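Local coordinates for protein 3-oxo-tetronate kinase (PDB 5DMH) that catalyses the ATP-dependent phosphorylation of 3-oxo-tetronate to 3-oxo-tetronate 4-phosphate, acting as a four-carbon acid sugar kinase, at residues T87-L98 with N127-A138; S195-Y204 with L221-D232. One frame throughout, in Å; residues are numbered along the deposited sequence.

Interaction 1 of 2, residues T87-L98 with N127-A138; sequences TIPAVEAVAQSL and NIGPVAEALLAA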
loop_
_atom_site.group_PDB
_atom_site.type_symbol
_atom_site.label_atom_id
_atom_site.label_comp_id
_atom_site.label_asym_id
_atom_site.label_seq_id
_atom_site.Cartn_x
_atom_site.Cartn_y
_atom_site.Cartn_z
ATOM N N THR A 87 5.169 3.472 -9.502
ATOM C CA THR A 87 6.034 4.438 -10.156
ATOM C C THR A 87 6.667 3.944 -11.461
ATOM O O THR A 87 7.505 4.642 -12.030
ATOM C CB THR A 87 7.178 4.898 -9.225
ATOM O OG1 THR A 87 7.991 3.768 -8.882
ATOM C CG2 THR A 87 6.627 5.521 -7.967
ATOM N N ILE A 88 6.297 2.755 -11.918
ATOM C CA ILE A 88 6.747 2.248 -13.215
ATOM C C ILE A 88 6.019 3.029 -14.327
ATOM O O ILE A 88 5.056 3.725 -14.059
ATOM C CB ILE A 88 6.525 0.695 -13.326
ATOM C CG1 ILE A 88 5.042 0.327 -13.365
ATOM C CG2 ILE A 88 7.240 -0.027 -12.167
ATOM C CD1 ILE A 88 4.764 -1.158 -13.456
ATOM N N PRO A 89 6.482 2.939 -15.580
ATOM C CA PRO A 89 5.747 3.580 -16.676
ATOM C C PRO A 89 4.279 3.198 -16.725
ATOM O O PRO A 89 3.908 2.054 -16.417
ATOM C CB PRO A 89 6.489 3.088 -17.928
ATOM C CG PRO A 89 7.895 2.894 -17.426
ATOM C CD PRO A 89 7.746 2.339 -16.055
ATOM N N ALA A 90 3.454 4.150 -17.128
ATOM C CA ALA A 90 2.001 3.955 -17.111
ATOM C C ALA A 90 1.562 2.754 -17.960
ATOM O O ALA A 90 0.690 1.980 -17.540
ATOM C CB ALA A 90 1.290 5.217 -17.565
ATOM N N VAL A 91 2.190 2.568 -19.117
ATOM C CA VAL A 91 1.827 1.444 -19.985
ATOM C C VAL A 91 2.043 0.103 -19.280
ATOM O O VAL A 91 1.262 -0.830 -19.451
ATOM C CB VAL A 91 2.578 1.487 -21.337
ATOM C CG1 VAL A 91 4.065 1.245 -21.156
ATOM C CG2 VAL A 91 1.981 0.484 -22.303
ATOM N N GLU A 92 3.087 0.021 -18.467
ATOM C CA GLU A 92 3.387 -1.208 -17.741
ATOM C C GLU A 92 2.461 -1.408 -16.546
ATOM O O GLU A 92 2.035 -2.526 -16.259
ATOM C CB GLU A 92 4.846 -1.238 -17.284
ATOM C CG GLU A 92 5.868 -1.301 -18.394
ATOM C CD GLU A 92 7.298 -1.274 -17.852
ATOM O OE1 GLU A 92 7.561 -1.959 -16.845
ATOM O OE2 GLU A 92 8.142 -0.539 -18.419
ATOM N N ALA A 93 2.150 -0.322 -15.851
ATOM C CA ALA A 93 1.191 -0.362 -14.765
ATOM C C ALA A 93 -0.167 -0.819 -15.268
ATOM O O ALA A 93 -0.830 -1.640 -14.616
ATOM C CB ALA A 93 1.079 1.001 -14.086
ATOM N N VAL A 94 -0.593 -0.265 -16.397
ATOM C CA VAL A 94 -1.866 -0.670 -16.991
ATOM C C VAL A 94 -1.817 -2.151 -17.358
ATOM O O VAL A 94 -2.732 -2.916 -17.049
ATOM C CB VAL A 94 -2.225 0.203 -18.210
ATOM C CG1 VAL A 94 -3.399 -0.420 -18.989
ATOM C CG2 VAL A 94 -2.544 1.655 -17.750
ATOM N N ALA A 95 -0.736 -2.572 -17.991
ATOM C CA ALA A 95 -0.670 -3.958 -18.465
ATOM C C ALA A 95 -0.720 -4.926 -17.282
ATOM O O ALA A 95 -1.472 -5.899 -17.293
ATOM C CB ALA A 95 0.565 -4.180 -19.285
ATOM N N GLN A 96 0.081 -4.657 -16.252
ATOM C CA GLN A 96 0.031 -5.469 -15.052
ATOM C C GLN A 96 -1.326 -5.452 -14.369
ATOM O O GLN A 96 -1.757 -6.475 -13.821
ATOM C CB GLN A 96 1.104 -5.031 -14.043
ATOM C CG GLN A 96 2.518 -5.148 -14.542
ATOM C CD GLN A 96 3.503 -4.846 -13.438
ATOM O OE1 GLN A 96 3.138 -4.821 -12.266
ATOM N NE2 GLN A 96 4.751 -4.605 -13.803
ATOM N N SER A 97 -1.985 -4.297 -14.364
ATOM C CA SER A 97 -3.267 -4.163 -13.701
ATOM C C SER A 97 -4.362 -4.882 -14.480
ATOM O O SER A 97 -5.230 -5.523 -13.889
ATOM C CB SER A 97 -3.605 -2.696 -13.460
ATOM O OG SER A 97 -2.609 -2.083 -12.650
ATOM N N LEU A 98 -4.314 -4.809 -15.802
ATOM C CA LEU A 98 -5.275 -5.559 -16.621
ATOM C C LEU A 98 -5.122 -7.074 -16.498
ATOM O O LEU A 98 -6.120 -7.823 -16.518
ATOM C CB LEU A 98 -5.143 -5.145 -18.076
ATOM C CG LEU A 98 -5.710 -3.745 -18.329
ATOM C CD1 LEU A 98 -5.376 -3.285 -19.754
ATOM C CD2 LEU A 98 -7.238 -3.718 -18.091
ATOM N N ASN A 127 0.306 6.842 -11.815
ATOM C CA ASN A 127 -0.431 5.829 -12.553
ATOM C C ASN A 127 -1.887 5.646 -12.115
ATOM O O ASN A 127 -2.560 4.745 -12.600
ATOM C CB ASN A 127 0.333 4.509 -12.401
ATOM C CG ASN A 127 1.692 4.554 -13.089
ATOM O OD1 ASN A 127 1.859 5.257 -14.083
ATOM N ND2 ASN A 127 2.665 3.798 -12.568
ATOM N N ILE A 128 -2.371 6.493 -11.202
ATOM C CA ILE A 128 -3.729 6.337 -10.689
ATOM C C ILE A 128 -4.762 6.527 -11.803
ATOM O O ILE A 128 -5.657 5.683 -12.004
ATOM C CB ILE A 128 -4.012 7.295 -9.493
ATOM C CG1 ILE A 128 -3.047 6.981 -8.338
ATOM C CG2 ILE A 128 -5.492 7.209 -9.082
ATOM C CD1 ILE A 128 -3.100 7.970 -7.204
ATOM N N GLY A 129 -4.627 7.618 -12.551
ATOM C CA GLY A 129 -5.510 7.872 -13.675
ATOM C C GLY A 129 -5.472 6.800 -14.764
ATOM O O GLY A 129 -6.518 6.285 -15.165
ATOM N N PRO A 130 -4.276 6.489 -15.279
ATOM C CA PRO A 130 -4.230 5.517 -16.382
ATOM C C PRO A 130 -4.754 4.147 -15.979
ATOM O O PRO A 130 -5.521 3.550 -16.755
ATOM C CB PRO A 130 -2.744 5.458 -16.729
ATOM C CG PRO A 130 -2.255 6.835 -16.419
ATOM C CD PRO A 130 -3.021 7.253 -15.191
ATOM N N VAL A 131 -4.440 3.704 -14.776
ATOM C CA VAL A 131 -4.900 2.387 -14.316
ATOM C C VAL A 131 -6.418 2.358 -14.061
ATOM O O VAL A 131 -7.113 1.460 -14.547
ATOM C CB VAL A 131 -4.119 1.875 -13.096
ATOM C CG1 VAL A 131 -4.791 0.672 -12.503
ATOM C CG2 VAL A 131 -2.684 1.506 -13.491
ATOM N N ALA A 132 -6.944 3.341 -13.338
ATOM C CA ALA A 132 -8.371 3.380 -13.083
ATOM C C ALA A 132 -9.133 3.411 -14.395
ATOM O O ALA A 132 -10.149 2.710 -14.569
ATOM C CB ALA A 132 -8.751 4.572 -12.211
ATOM N N GLU A 133 -8.700 4.255 -15.321
ATOM C CA GLU A 133 -9.448 4.380 -16.573
ATOM C C GLU A 133 -9.386 3.091 -17.383
ATOM O O GLU A 133 -10.383 2.704 -18.011
ATOM C CB GLU A 133 -8.955 5.568 -17.418
ATOM C CG GLU A 133 -9.365 6.890 -16.845
ATOM C CD GLU A 133 -8.972 8.090 -17.693
ATOM O OE1 GLU A 133 -7.923 8.071 -18.361
ATOM O OE2 GLU A 133 -9.725 9.071 -17.677
ATOM N N ALA A 134 -8.242 2.411 -17.341
ATOM C CA ALA A 134 -8.084 1.170 -18.084
ATOM C C ALA A 134 -8.983 0.089 -17.486
ATOM O O ALA A 134 -9.545 -0.734 -18.208
ATOM C CB ALA A 134 -6.630 0.703 -18.081
ATOM N N LEU A 135 -9.066 0.062 -16.164
ATOM C CA LEU A 135 -9.872 -0.932 -15.486
ATOM C C LEU A 135 -11.356 -0.704 -15.770
ATOM O O LEU A 135 -12.085 -1.666 -16.055
ATOM C CB LEU A 135 -9.598 -0.912 -13.992
ATOM C CG LEU A 135 -8.236 -1.449 -13.534
ATOM C CD1 LEU A 135 -8.087 -1.205 -12.077
ATOM C CD2 LEU A 135 -8.020 -2.936 -13.834
ATOM N N LEU A 136 -11.794 0.560 -15.730
ATOM C CA LEU A 136 -13.175 0.894 -16.098
ATOM C C LEU A 136 -13.513 0.415 -17.511
ATOM O O LEU A 136 -14.554 -0.206 -17.719
ATOM C CB LEU A 136 -13.427 2.395 -16.009
ATOM C CG LEU A 136 -13.657 2.971 -14.623
ATOM C CD1 LEU A 136 -13.789 4.514 -14.762
ATOM C CD2 LEU A 136 -14.882 2.351 -13.958
ATOM N N ALA A 137 -12.630 0.694 -18.466
ATOM C CA ALA A 137 -12.858 0.293 -19.846
ATOM C C ALA A 137 -12.969 -1.220 -19.933
ATOM O O ALA A 137 -13.881 -1.733 -20.592
ATOM C CB ALA A 137 -11.759 0.790 -20.743
ATOM N N ALA A 138 -12.061 -1.934 -19.268
ATOM C CA ALA A 138 -12.075 -3.387 -19.343
ATOM C C ALA A 138 -13.299 -3.988 -18.641
ATOM O O ALA A 138 -13.798 -5.040 -19.050
ATOM C CB ALA A 138 -10.781 -3.985 -18.835
#

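Interaction 2 of 2, residues S195-Y204 with L221-D232; sequences SKNKVGLLRY and LRSDGVRMAIAD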
loop_
_atom_site.group_PDB
_atom_site.type_symbol
_atom_site.label_atom_id
_atom_site.label_comp_id
_atom_site.label_asym_id
_atom_site.label_seq_id
_atom_site.Cartn_x
_atom_site.Cartn_y
_atom_site.Cartn_z
ATOM N N SER A 195 -5.449 11.932 -16.354
ATOM C CA SER A 195 -6.651 11.248 -16.856
ATOM C C SER A 195 -7.086 11.836 -18.192
ATOM O O SER A 195 -7.034 13.048 -18.392
ATOM C CB SER A 195 -7.827 11.349 -15.867
ATOM O OG SER A 195 -7.496 10.864 -14.580
ATOM N N LYS A 196 -7.495 10.964 -19.108
ATOM C CA LYS A 196 -7.974 11.375 -20.432
ATOM C C LYS A 196 -9.429 11.874 -20.418
ATOM O O LYS A 196 -9.809 12.769 -21.168
ATOM C CB LYS A 196 -7.846 10.201 -21.417
ATOM C CG LYS A 196 -6.433 9.710 -21.600
ATOM C CD LYS A 196 -6.269 8.919 -22.893
ATOM C CE LYS A 196 -4.923 8.204 -22.936
ATOM N NZ LYS A 196 -4.966 6.926 -22.153
ATOM N N ASN A 197 -10.211 11.304 -19.519
ATOM C CA ASN A 197 -11.631 11.549 -19.421
ATOM C C ASN A 197 -11.995 12.439 -18.219
ATOM O O ASN A 197 -11.164 12.704 -17.334
ATOM C CB ASN A 197 -12.361 10.203 -19.343
ATOM C CG ASN A 197 -12.280 9.421 -20.656
ATOM O OD1 ASN A 197 -12.284 10.007 -21.726
ATOM N ND2 ASN A 197 -12.191 8.108 -20.569
ATOM N N LYS A 198 -13.248 12.880 -18.166
ATOM C CA LYS A 198 -13.637 13.895 -17.205
ATOM C C LYS A 198 -13.602 13.457 -15.726
ATOM O O LYS A 198 -14.224 12.471 -15.328
ATOM C CB LYS A 198 -15.034 14.429 -17.572
ATOM C CG LYS A 198 -15.611 15.413 -16.578
ATOM C CD LYS A 198 -14.892 16.737 -16.556
ATOM C CE LYS A 198 -15.615 17.717 -15.652
ATOM N NZ LYS A 198 -14.992 19.069 -15.617
ATOM N N VAL A 199 -12.863 14.212 -14.911
ATOM C CA VAL A 199 -12.796 13.986 -13.460
ATOM C C VAL A 199 -13.666 14.996 -12.736
ATOM O O VAL A 199 -13.636 16.166 -13.057
ATOM C CB VAL A 199 -11.341 14.132 -12.919
ATOM C CG1 VAL A 199 -11.327 14.049 -11.416
ATOM C CG2 VAL A 199 -10.466 13.066 -13.517
ATOM N N GLY A 200 -14.491 14.535 -11.806
ATOM C CA GLY A 200 -15.359 15.430 -11.061
ATOM C C GLY A 200 -15.217 15.231 -9.554
ATOM O O GLY A 200 -14.200 14.703 -9.056
ATOM N N LEU A 201 -16.253 15.651 -8.829
ATOM C CA LEU A 201 -16.245 15.649 -7.377
ATOM C C LEU A 201 -17.573 15.199 -6.818
ATOM O O LEU A 201 -18.623 15.732 -7.178
ATOM C CB LEU A 201 -15.945 17.046 -6.843
ATOM C CG LEU A 201 -15.945 17.238 -5.312
ATOM C CD1 LEU A 201 -14.851 16.456 -4.622
ATOM C CD2 LEU A 201 -15.816 18.736 -4.976
ATOM N N LEU A 202 -17.511 14.226 -5.916
ATOM C CA LEU A 202 -18.648 13.840 -5.098
ATOM C C LEU A 202 -18.444 14.531 -3.747
ATOM O O LEU A 202 -17.681 14.066 -2.921
ATOM C CB LEU A 202 -18.691 12.311 -4.987
ATOM C CG LEU A 202 -19.691 11.650 -4.067
ATOM C CD1 LEU A 202 -21.105 12.092 -4.440
ATOM C CD2 LEU A 202 -19.580 10.127 -4.137
ATOM N N ARG A 203 -19.106 15.664 -3.547
ATOM C CA ARG A 203 -18.753 16.602 -2.482
ATOM C C ARG A 203 -19.302 16.186 -1.115
ATOM O O ARG A 203 -20.306 15.470 -1.018
ATOM C CB ARG A 203 -19.244 18.009 -2.876
ATOM C CG ARG A 203 -18.673 19.158 -2.056
ATOM C CD ARG A 203 -19.201 20.513 -2.528
ATOM N NE ARG A 203 -18.705 20.863 -3.845
ATOM C CZ ARG A 203 -19.377 20.747 -4.995
ATOM N NH1 ARG A 203 -18.779 21.087 -6.134
ATOM N NH2 ARG A 203 -20.639 20.323 -5.031
ATOM N N TYR A 204 -18.651 16.667 -0.060
ATOM C CA TYR A 204 -18.975 16.289 1.315
ATOM C C TYR A 204 -20.428 16.500 1.715
ATOM O O TYR A 204 -20.944 15.798 2.592
ATOM C CB TYR A 204 -18.094 17.086 2.287
ATOM C CG TYR A 204 -18.471 18.538 2.357
ATOM C CD1 TYR A 204 -18.009 19.444 1.423
ATOM C CD2 TYR A 204 -19.337 18.994 3.341
ATOM C CE1 TYR A 204 -18.392 20.757 1.464
ATOM C CE2 TYR A 204 -19.710 20.303 3.410
ATOM C CZ TYR A 204 -19.233 21.199 2.470
ATOM O OH TYR A 204 -19.596 22.526 2.512
ATOM N N LEU A 221 -23.851 12.701 -11.302
ATOM C CA LEU A 221 -22.504 12.923 -11.829
ATOM C C LEU A 221 -22.292 12.152 -13.111
ATOM O O LEU A 221 -21.740 12.678 -14.071
ATOM C CB LEU A 221 -21.454 12.526 -10.790
ATOM C CG LEU A 221 -21.330 13.456 -9.587
ATOM C CD1 LEU A 221 -20.536 12.804 -8.498
ATOM C CD2 LEU A 221 -20.725 14.794 -10.001
ATOM N N ARG A 222 -22.741 10.902 -13.127
ATOM C CA ARG A 222 -22.630 10.056 -14.332
ATOM C C ARG A 222 -23.366 10.690 -15.505
ATOM O O ARG A 222 -22.851 10.735 -16.629
ATOM C CB ARG A 222 -23.205 8.663 -14.061
ATOM C CG ARG A 222 -22.385 7.797 -13.119
ATOM C CD ARG A 222 -23.258 6.654 -12.564
ATOM N NE ARG A 222 -22.704 5.326 -12.805
ATOM C CZ ARG A 222 -22.873 4.624 -13.906
ATOM N NH1 ARG A 222 -23.602 5.114 -14.905
ATOM N NH2 ARG A 222 -22.301 3.426 -14.022
ATOM N N SER A 223 -24.582 11.166 -15.253
ATOM C CA SER A 223 -25.385 11.818 -16.276
ATOM C C SER A 223 -24.673 13.085 -16.783
ATOM O O SER A 223 -24.756 13.432 -17.956
ATOM C CB SER A 223 -26.783 12.144 -15.691
ATOM O OG SER A 223 -27.508 13.023 -16.517
ATOM N N ASP A 224 -23.944 13.752 -15.888
ATOM C CA ASP A 224 -23.183 14.950 -16.235
ATOM C C ASP A 224 -21.938 14.628 -17.080
ATOM O O ASP A 224 -21.290 15.540 -17.601
ATOM C CB ASP A 224 -22.701 15.659 -14.969
ATOM C CG ASP A 224 -23.818 16.330 -14.181
ATOM O OD1 ASP A 224 -24.930 16.496 -14.706
ATOM O OD2 ASP A 224 -23.544 16.713 -13.006
ATOM N N GLY A 225 -21.587 13.349 -17.196
ATOM C CA GLY A 225 -20.429 12.961 -17.997
ATOM C C GLY A 225 -19.144 12.759 -17.205
ATOM O O GLY A 225 -18.056 12.580 -17.772
ATOM N N VAL A 226 -19.254 12.782 -15.892
ATOM C CA VAL A 226 -18.107 12.526 -15.034
ATOM C C VAL A 226 -17.786 11.031 -15.097
ATOM O O VAL A 226 -18.635 10.196 -14.850
ATOM C CB VAL A 226 -18.397 12.933 -13.586
ATOM C CG1 VAL A 226 -17.281 12.502 -12.668
ATOM C CG2 VAL A 226 -18.668 14.449 -13.498
ATOM N N ARG A 227 -16.556 10.696 -15.439
ATOM C CA ARG A 227 -16.178 9.284 -15.466
ATOM C C ARG A 227 -15.435 8.811 -14.224
ATOM O O ARG A 227 -15.418 7.622 -13.924
ATOM C CB ARG A 227 -15.444 8.993 -16.763
ATOM C CG ARG A 227 -16.428 9.258 -17.930
ATOM C CD ARG A 227 -15.946 8.744 -19.250
ATOM N NE ARG A 227 -15.535 7.345 -19.176
ATOM C CZ ARG A 227 -16.207 6.322 -19.693
ATOM N NH1 ARG A 227 -17.360 6.499 -20.327
ATOM N NH2 ARG A 227 -15.714 5.101 -19.568
HETATM N N MSE A 228 -14.858 9.744 -13.483
HETATM C CA MSE A 228 -14.258 9.441 -12.199
HETATM C C MSE A 228 -14.427 10.646 -11.271
HETATM O O MSE A 228 -14.135 11.773 -11.657
HETATM C CB MSE A 228 -12.763 9.103 -12.365
HETATM C CG MSE A 228 -12.059 8.808 -11.089
HETATM SE SE MSE A 228 -10.530 7.574 -11.490
HETATM C CE MSE A 228 -10.044 8.206 -13.191
ATOM N N ALA A 229 -14.898 10.399 -10.062
ATOM C CA ALA A 229 -15.101 11.480 -9.095
ATOM C C ALA A 229 -14.254 11.270 -7.862
ATOM O O ALA A 229 -14.309 10.198 -7.240
ATOM C CB ALA A 229 -16.565 11.560 -8.679
ATOM N N ILE A 230 -13.489 12.296 -7.509
ATOM C CA ILE A 230 -12.883 12.369 -6.189
ATOM C C ILE A 230 -14.047 12.346 -5.201
ATOM O O ILE A 230 -15.013 13.054 -5.404
ATOM C CB ILE A 230 -12.094 13.664 -6.019
ATOM C CG1 ILE A 230 -10.911 13.743 -7.003
ATOM C CG2 ILE A 230 -11.602 13.810 -4.580
ATOM C CD1 ILE A 230 -9.911 12.623 -6.876
ATOM N N ALA A 231 -13.999 11.501 -4.176
ATOM C CA ALA A 231 -15.057 11.499 -3.152
ATOM C C ALA A 231 -14.560 12.080 -1.838
ATOM O O ALA A 231 -13.585 11.579 -1.257
ATOM C CB ALA A 231 -15.588 10.100 -2.925
ATOM N N ASP A 232 -15.248 13.122 -1.372
ATOM C CA ASP A 232 -14.977 13.691 -0.062
ATOM C C ASP A 232 -15.300 12.685 1.062
ATOM O O ASP A 232 -16.221 11.870 0.978
ATOM C CB ASP A 232 -15.774 14.999 0.178
ATOM C CG ASP A 232 -15.233 16.216 -0.569
ATOM O OD1 ASP A 232 -14.111 16.166 -1.143
ATOM O OD2 ASP A 232 -15.966 17.251 -0.575
HETATM O O HOH W 1 -13.150 6.526 -18.115
#

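Interaction 1 of 2, residues T87-L98 with N127-A138
Asn127 reaches from the start of one helix into the loop that leads into another, and the two helices then pack side by side. Helices 90-98 and 128-138 run in roughly the same direction, crossing at -37° with their axes 8.8 Å apart at closest approach. Both belong to the sugar-binding N-terminal domain.

One hydrogen bond crosses the contact. Asn127 ND2 donates to Ile88 O at 2.8 Å, and the bond is nearly straight, 169° at the hydrogen. The carbonyl oxygen lies in the amide plane of Asn127. The same ND2 also bonds Ser85 O, so two backbone carbonyls of the loop hold the amide and fix which way it is flipped. On the other branch, Asn127 OD1 rests 3.3 Å from Ala90 CA. Asn127 stands at the N-cap position of helix 128-138, but its side chain makes no capping bond and binds the other segment instead.

The rest is apolar packing of alanine, valine, proline and leucine. Val94 spreads its two methyls over the second helix. Val94 CG1, anti to the backbone N (chi1 168°), meets Ala134 CB at 3.5 Å. Val94 CG2 meets the carbonyl and CB of Pro130. Ala93 CB packs on Val131 CG2 at 3.8 Å. Farther along, Leu98 sends CD2 between Ala134 and Ala138, 3.6 Å from Ala138 CB. Val131 and Leu135 also touch Phe114, which joins helix 128-138 to strand 111-115.

Ser97 faces the second helix, yet its hydroxyl turns back to its own. Ser97 OG donates to Ala93 O at 2.7 Å, and Ser97 N bonds the same oxygen from the opposite face of its plane. With its proton used there, Ser97 OG lies 3.5 Å from Val131 CG1.

Interaction 2 of 2, residues S195-Y204 with L221-D232
Gly200 and Leu202 hydrogen-bond with Met228, Ile230 and Asp232 where strands 199-202 and 228-231 run parallel as neighbours. Gly200 thus sits beside Ala229 and Leu202 beside Ala231. Gly200 N donates to Met228 O at 2.8 Å. Leu202 N meets Ile230 O almost head-on, 171° at the hydrogen. The return bond from Ile230 N to Gly200 O comes from above the carbonyl plane. At the start, Lys198 O takes Arg227 N at 2.9 Å and, weakly, Met228 N.

Past the strand end, Asp232 OD2 accepts Tyr204 N at 2.8 Å from its anti side. Tyr204 CG stands between the backbone N and the carbonyl carbon (chi1 71°), which brings the ring alongside the carboxylate.

Val226 CG1 packs 3.6 Å from Gly200 N. The Leu221 side chain crosses that of Leu202 at about a right angle, tying the end of helix 211-223 to strand 199-202. That helix ends in a Schellman motif at Gly225. On the other face, Met228, a selenomethionine, and Ile230 pack under helix 187-193.

Before the strands begin, one water accepts from Asn197 ND2 and Arg227 NE. Strand 199-202 is an edge strand within the chain, which returns through helices 204-207 and 211-223 to lay 228-231 beside it. Strand 144-147 continues the sheet. Tyr204 N and Arg159 N meet Asp232 OD2, and Gly160 N meets OD1; three N-H donors on one carboxylate would probably favour its charged form.

Both interactions lie in the sugar-binding N-terminal domain, and both are partly buried. Interaction 1 joins helix to helix and sits nearer the centre of the chain, with Thr87 close to Glu394 and the bound ADP. Interaction 2 lies away from the annotated sites, where strand 199-202 is the outermost of its sheet within the chain. Its chemistry is mainly backbone hydrogen bonding, whereas interaction 1 is mostly apolar with a single bond across. The two touch through helix 128-139. Glu133 OE1 and OE2 probably accept from Lys196 N and Asn197 N, and Ala132 CB packs on Met228 SE at 3.6 Å.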